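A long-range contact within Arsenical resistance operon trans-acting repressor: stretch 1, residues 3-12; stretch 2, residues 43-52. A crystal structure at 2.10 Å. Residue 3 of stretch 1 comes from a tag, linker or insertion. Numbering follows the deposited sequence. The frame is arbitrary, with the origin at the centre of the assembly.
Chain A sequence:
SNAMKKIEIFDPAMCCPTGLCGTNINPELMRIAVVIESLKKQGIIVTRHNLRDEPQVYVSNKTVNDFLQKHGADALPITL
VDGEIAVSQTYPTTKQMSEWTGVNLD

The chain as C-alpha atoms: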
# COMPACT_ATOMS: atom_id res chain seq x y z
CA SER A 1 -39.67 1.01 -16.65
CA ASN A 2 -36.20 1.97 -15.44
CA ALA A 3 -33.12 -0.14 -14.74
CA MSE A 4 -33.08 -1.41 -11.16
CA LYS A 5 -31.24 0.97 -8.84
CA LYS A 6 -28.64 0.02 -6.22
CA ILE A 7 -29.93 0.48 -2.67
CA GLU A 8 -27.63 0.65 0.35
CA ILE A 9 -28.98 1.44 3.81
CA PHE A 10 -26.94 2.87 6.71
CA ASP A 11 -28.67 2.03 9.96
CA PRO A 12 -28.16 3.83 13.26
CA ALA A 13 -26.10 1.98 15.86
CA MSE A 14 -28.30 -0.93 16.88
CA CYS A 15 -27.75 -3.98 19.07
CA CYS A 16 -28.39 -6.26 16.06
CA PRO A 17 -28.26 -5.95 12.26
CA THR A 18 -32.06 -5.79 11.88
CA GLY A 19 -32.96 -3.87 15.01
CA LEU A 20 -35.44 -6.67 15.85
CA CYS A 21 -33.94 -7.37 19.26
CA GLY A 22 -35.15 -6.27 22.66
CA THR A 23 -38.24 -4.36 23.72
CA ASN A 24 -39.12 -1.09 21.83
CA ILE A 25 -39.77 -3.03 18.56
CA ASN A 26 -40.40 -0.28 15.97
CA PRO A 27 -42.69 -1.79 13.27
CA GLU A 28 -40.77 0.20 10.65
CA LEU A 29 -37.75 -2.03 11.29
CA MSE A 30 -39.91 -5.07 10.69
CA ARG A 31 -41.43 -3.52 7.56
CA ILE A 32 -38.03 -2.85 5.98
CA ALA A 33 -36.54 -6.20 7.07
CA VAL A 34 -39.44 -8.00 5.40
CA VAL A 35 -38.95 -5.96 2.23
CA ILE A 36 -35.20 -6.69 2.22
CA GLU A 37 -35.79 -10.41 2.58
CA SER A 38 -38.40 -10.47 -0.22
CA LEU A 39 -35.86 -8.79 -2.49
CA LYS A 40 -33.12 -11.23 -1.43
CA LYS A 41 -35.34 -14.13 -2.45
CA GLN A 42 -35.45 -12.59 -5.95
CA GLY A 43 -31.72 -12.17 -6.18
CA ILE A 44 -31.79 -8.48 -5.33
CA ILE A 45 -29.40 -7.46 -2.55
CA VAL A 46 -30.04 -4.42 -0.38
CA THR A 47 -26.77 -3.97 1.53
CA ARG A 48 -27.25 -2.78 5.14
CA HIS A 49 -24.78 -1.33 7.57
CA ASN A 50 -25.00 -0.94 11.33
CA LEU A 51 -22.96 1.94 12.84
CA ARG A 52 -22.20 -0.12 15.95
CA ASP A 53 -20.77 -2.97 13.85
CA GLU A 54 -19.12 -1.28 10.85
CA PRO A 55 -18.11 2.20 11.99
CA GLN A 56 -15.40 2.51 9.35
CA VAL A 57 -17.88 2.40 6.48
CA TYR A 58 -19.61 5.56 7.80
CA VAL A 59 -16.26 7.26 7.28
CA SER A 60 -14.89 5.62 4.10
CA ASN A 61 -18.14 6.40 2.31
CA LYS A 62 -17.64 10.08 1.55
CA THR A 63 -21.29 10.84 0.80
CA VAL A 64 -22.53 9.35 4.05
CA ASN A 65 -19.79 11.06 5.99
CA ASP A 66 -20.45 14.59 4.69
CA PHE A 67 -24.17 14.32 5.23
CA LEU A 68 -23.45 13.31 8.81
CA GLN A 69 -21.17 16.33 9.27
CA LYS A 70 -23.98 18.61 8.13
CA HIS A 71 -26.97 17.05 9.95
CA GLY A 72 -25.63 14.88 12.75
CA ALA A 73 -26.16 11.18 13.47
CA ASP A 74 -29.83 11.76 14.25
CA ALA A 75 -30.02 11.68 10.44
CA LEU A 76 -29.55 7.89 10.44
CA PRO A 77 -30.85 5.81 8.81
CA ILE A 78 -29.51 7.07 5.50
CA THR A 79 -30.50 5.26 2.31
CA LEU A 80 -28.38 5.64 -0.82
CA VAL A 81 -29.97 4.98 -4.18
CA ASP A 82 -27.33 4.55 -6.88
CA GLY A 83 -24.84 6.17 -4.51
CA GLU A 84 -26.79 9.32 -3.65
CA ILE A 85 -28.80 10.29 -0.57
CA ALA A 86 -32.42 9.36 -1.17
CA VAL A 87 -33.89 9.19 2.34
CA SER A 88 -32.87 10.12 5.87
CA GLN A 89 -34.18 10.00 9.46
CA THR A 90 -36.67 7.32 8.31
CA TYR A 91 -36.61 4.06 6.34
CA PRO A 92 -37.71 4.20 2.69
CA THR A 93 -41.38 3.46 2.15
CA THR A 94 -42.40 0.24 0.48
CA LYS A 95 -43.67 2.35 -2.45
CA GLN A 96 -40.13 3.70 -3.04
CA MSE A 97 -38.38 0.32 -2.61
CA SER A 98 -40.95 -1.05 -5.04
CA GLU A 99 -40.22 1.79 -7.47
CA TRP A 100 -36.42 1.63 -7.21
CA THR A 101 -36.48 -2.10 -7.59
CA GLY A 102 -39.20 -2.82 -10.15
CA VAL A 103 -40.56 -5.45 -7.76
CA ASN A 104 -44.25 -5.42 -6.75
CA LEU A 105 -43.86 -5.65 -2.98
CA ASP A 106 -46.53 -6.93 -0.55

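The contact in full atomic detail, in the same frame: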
# COMPACT_ATOMS: atom_id res chain seq x y z
N ALA A 3 -34.06 0.84 -15.27
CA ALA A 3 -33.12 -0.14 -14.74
C ALA A 3 -33.25 -0.15 -13.22
O ALA A 3 -33.48 0.91 -12.62
CB ALA A 3 -31.69 0.22 -15.14
N MSE A 4 -33.12 -1.32 -12.61
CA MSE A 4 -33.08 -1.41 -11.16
C MSE A 4 -31.93 -0.58 -10.59
O MSE A 4 -30.84 -0.51 -11.18
CB MSE A 4 -33.00 -2.87 -10.68
CG MSE A 4 -34.11 -3.75 -11.25
SE MSE A 4 -34.03 -5.54 -10.49
CE MSE A 4 -32.75 -6.32 -11.74
N LYS A 5 -32.18 0.05 -9.45
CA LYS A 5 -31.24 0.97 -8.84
C LYS A 5 -30.57 0.29 -7.64
O LYS A 5 -31.19 -0.54 -6.99
CB LYS A 5 -31.98 2.22 -8.40
CG LYS A 5 -32.74 2.87 -9.56
CD LYS A 5 -33.69 3.95 -9.08
CE LYS A 5 -34.14 4.87 -10.21
NZ LYS A 5 -33.02 5.71 -10.74
N LYS A 6 -29.30 0.61 -7.37
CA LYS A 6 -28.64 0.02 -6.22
C LYS A 6 -29.15 0.72 -4.96
O LYS A 6 -29.26 1.94 -4.93
CB LYS A 6 -27.11 0.08 -6.34
CG LYS A 6 -26.35 -0.44 -5.09
CD LYS A 6 -24.81 -0.43 -5.27
CE LYS A 6 -24.04 0.01 -4.00
NZ LYS A 6 -23.91 -1.03 -2.95
N ILE A 7 -29.49 -0.07 -3.95
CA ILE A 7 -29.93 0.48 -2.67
C ILE A 7 -29.01 -0.01 -1.57
O ILE A 7 -28.76 -1.22 -1.44
CB ILE A 7 -31.37 0.09 -2.34
CG1 ILE A 7 -32.30 0.38 -3.53
CG2 ILE A 7 -31.84 0.84 -1.10
CD1 ILE A 7 -33.59 -0.40 -3.51
N GLU A 8 -28.50 0.94 -0.79
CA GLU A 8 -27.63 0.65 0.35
C GLU A 8 -28.15 1.47 1.53
O GLU A 8 -28.35 2.67 1.41
CB GLU A 8 -26.20 1.08 0.03
CG GLU A 8 -25.15 0.37 0.86
CD GLU A 8 -23.75 0.87 0.52
OE1 GLU A 8 -22.82 0.59 1.30
OE2 GLU A 8 -23.59 1.54 -0.53
N ILE A 9 -28.36 0.81 2.66
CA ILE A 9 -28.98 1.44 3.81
C ILE A 9 -28.00 1.49 4.99
O ILE A 9 -27.43 0.46 5.38
CB ILE A 9 -30.26 0.67 4.24
CG1 ILE A 9 -31.37 0.85 3.21
CG2 ILE A 9 -30.72 1.14 5.61
CD1 ILE A 9 -32.55 -0.06 3.42
N PHE A 10 -27.82 2.68 5.54
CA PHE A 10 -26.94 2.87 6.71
C PHE A 10 -27.78 3.02 7.96
O PHE A 10 -28.39 4.07 8.18
CB PHE A 10 -26.02 4.07 6.47
CG PHE A 10 -25.06 3.85 5.34
CD1 PHE A 10 -23.71 3.64 5.59
CD2 PHE A 10 -25.53 3.77 4.04
CE1 PHE A 10 -22.83 3.39 4.56
CE2 PHE A 10 -24.65 3.53 2.99
CZ PHE A 10 -23.30 3.34 3.25
N ASP A 11 -27.87 1.96 8.75
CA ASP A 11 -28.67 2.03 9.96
C ASP A 11 -28.00 2.90 11.02
O ASP A 11 -26.80 3.19 10.92
CB ASP A 11 -28.90 0.64 10.52
CG ASP A 11 -29.71 -0.25 9.58
OD1 ASP A 11 -30.86 0.10 9.25
OD2 ASP A 11 -29.19 -1.31 9.17
N PRO A 12 -28.77 3.35 12.02
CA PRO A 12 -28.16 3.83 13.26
C PRO A 12 -27.37 2.70 13.92
O PRO A 12 -27.38 1.57 13.42
CB PRO A 12 -29.37 4.18 14.14
CG PRO A 12 -30.45 4.49 13.17
CD PRO A 12 -30.22 3.61 11.98
N GLY A 43 -33.06 -12.41 -5.70
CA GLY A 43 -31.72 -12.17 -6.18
C GLY A 43 -31.33 -10.71 -6.15
O GLY A 43 -30.30 -10.33 -6.73
N ILE A 44 -32.13 -9.88 -5.47
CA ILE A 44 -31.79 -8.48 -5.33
C ILE A 44 -31.30 -8.18 -3.92
O ILE A 44 -32.02 -8.35 -2.94
CB ILE A 44 -33.00 -7.60 -5.62
CG1 ILE A 44 -33.41 -7.77 -7.07
CG2 ILE A 44 -32.66 -6.14 -5.30
CD1 ILE A 44 -34.81 -7.35 -7.33
N ILE A 45 -30.07 -7.68 -3.82
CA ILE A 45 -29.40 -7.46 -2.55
C ILE A 45 -29.42 -6.01 -2.11
O ILE A 45 -28.85 -5.14 -2.77
CB ILE A 45 -27.93 -7.93 -2.62
CG1 ILE A 45 -27.83 -9.24 -3.41
CG2 ILE A 45 -27.36 -8.10 -1.21
CD1 ILE A 45 -28.57 -10.39 -2.74
N VAL A 46 -30.10 -5.73 -1.01
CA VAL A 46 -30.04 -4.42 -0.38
C VAL A 46 -29.01 -4.51 0.75
O VAL A 46 -29.26 -5.15 1.77
CB VAL A 46 -31.41 -4.00 0.18
CG1 VAL A 46 -31.31 -2.63 0.81
CG2 VAL A 46 -32.44 -4.00 -0.92
N THR A 47 -27.85 -3.90 0.56
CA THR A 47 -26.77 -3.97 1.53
C THR A 47 -27.14 -3.07 2.71
O THR A 47 -27.59 -1.93 2.50
CB THR A 47 -25.41 -3.56 0.89
OG1 THR A 47 -25.04 -4.51 -0.12
CG2 THR A 47 -24.31 -3.49 1.93
N ARG A 48 -26.99 -3.58 3.94
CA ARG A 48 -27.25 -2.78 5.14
C ARG A 48 -25.98 -2.62 5.92
O ARG A 48 -25.18 -3.57 6.00
CB ARG A 48 -28.15 -3.51 6.10
CG ARG A 48 -29.59 -3.41 5.87
CD ARG A 48 -30.28 -4.13 7.01
NE ARG A 48 -30.89 -3.13 7.86
CZ ARG A 48 -32.08 -3.25 8.41
NH1 ARG A 48 -32.77 -4.37 8.20
NH2 ARG A 48 -32.57 -2.26 9.16
N HIS A 49 -25.83 -1.48 6.58
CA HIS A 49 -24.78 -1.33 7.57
C HIS A 49 -25.34 -0.89 8.91
O HIS A 49 -26.32 -0.14 8.99
CB HIS A 49 -23.71 -0.35 7.09
CG HIS A 49 -23.20 -0.65 5.72
ND1 HIS A 49 -22.52 -1.82 5.42
CD2 HIS A 49 -23.29 0.05 4.56
CE1 HIS A 49 -22.21 -1.82 4.13
NE2 HIS A 49 -22.66 -0.70 3.59
N ASN A 50 -24.69 -1.36 9.97
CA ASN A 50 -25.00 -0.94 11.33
C ASN A 50 -23.81 -0.15 11.92
O ASN A 50 -22.69 -0.66 11.99
CB ASN A 50 -25.32 -2.19 12.17
CG ASN A 50 -25.53 -1.89 13.63
OD1 ASN A 50 -25.58 -0.73 14.06
ND2 ASN A 50 -25.67 -2.94 14.43
N LEU A 51 -24.04 1.10 12.32
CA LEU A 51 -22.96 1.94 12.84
C LEU A 51 -22.16 1.26 13.97
O LEU A 51 -20.94 1.32 14.04
CB LEU A 51 -23.52 3.27 13.34
CG LEU A 51 -22.50 4.23 13.97
CD1 LEU A 51 -21.22 4.30 13.14
CD2 LEU A 51 -23.11 5.63 14.17
N ARG A 52 -22.86 0.59 14.87
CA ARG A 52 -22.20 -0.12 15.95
C ARG A 52 -21.23 -1.20 15.46
O ARG A 52 -20.20 -1.46 16.09
CB ARG A 52 -23.24 -0.74 16.86
CG ARG A 52 -22.70 -1.87 17.68
CD ARG A 52 -23.65 -2.20 18.79
NE ARG A 52 -23.15 -3.34 19.54
CZ ARG A 52 -23.34 -4.60 19.18
NH1 ARG A 52 -24.03 -4.88 18.08
NH2 ARG A 52 -22.84 -5.57 19.93
O HOH W 1 -26.67 -2.71 -1.98
O HOH W 2 -29.65 -2.92 -4.28

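Two neighbouring parallel strands must satisfy two demands at once: their backbones need hydrogen-bond partners, and their side chains need company on each face of the sheet. The contact between residues 3-12 and 43-52 of this repressor shows how both are met. At its apolar centre lies Val46, whose CG1 sits 4.0 Å from Ile7 CG2 and 3.9 Å from Ile9 CD1. Alternate residues of a strand project to the same side, so Ile7 and Ile9 can both reach one valine methyl, and all three residues are buried. A more exposed apolar contact lies nearer the start of the stretches, where SE of Met4, a selenomethionine, lies 3.7 Å from Ile44 CD1.

The backbones run side by side in the same direction, their strand axes inclined by 15° and 4.7 Å apart at closest approach. Bonding follows the parallel pattern, in which one residue uses its NH and CO to reach two residues that flank its partner. Ile9, paired with Arg48, is the clear example: its N donates to Thr47 O at 2.9 Å, and its O accepts from His49 N at 2.8 Å. The ladder continues with Asp11 N to His49 O at 2.6 Å. It loosens at the other end, where Thr47 N to Ile7 O is a weak bond of 3.5 Å. Two waters bridge the stretches there: water 1 donates to Ile7 O at 2.6 Å and accepts from Thr47 N at 3.0 Å, while water 2 accepts from Ile7 N at 2.9 Å and donates to Ile45 O at 2.8 Å. Water 1 thus supplements the weak rung, while water 2 extends the connection beyond the direct ladder.

Toward the polar edge, the two faces use different chemistry. On the face bearing Glu8, Phe10, Thr47 and His49, the imidazole meets both an aromatic and a charged neighbour. His49 CD2 rests over one face of the Phe10 ring, 3.4 Å from Phe10 CE1, with the ring planes oblique at 56°. His49 NE2 donates to Glu8 OE1 at 2.6 Å, the carboxylate oxygen meeting the ring near its plane, where an N-H bond points.

On the face shared by Ile9 and Arg48, the arginine side chain rises from the sheet, on the side to which Asp11 also points, and its guanidinium meets the Asp11 carboxylate. Arg48 NE meets Asp11 OD2 at 2.8 Å and Arg48 NH2 meets Asp11 OD1 at 2.9 Å, a two-pronged salt bridge in which each carboxylate oxygen accepts one guanidinium hydrogen. Charge and directional hydrogen bonding therefore reinforce each other.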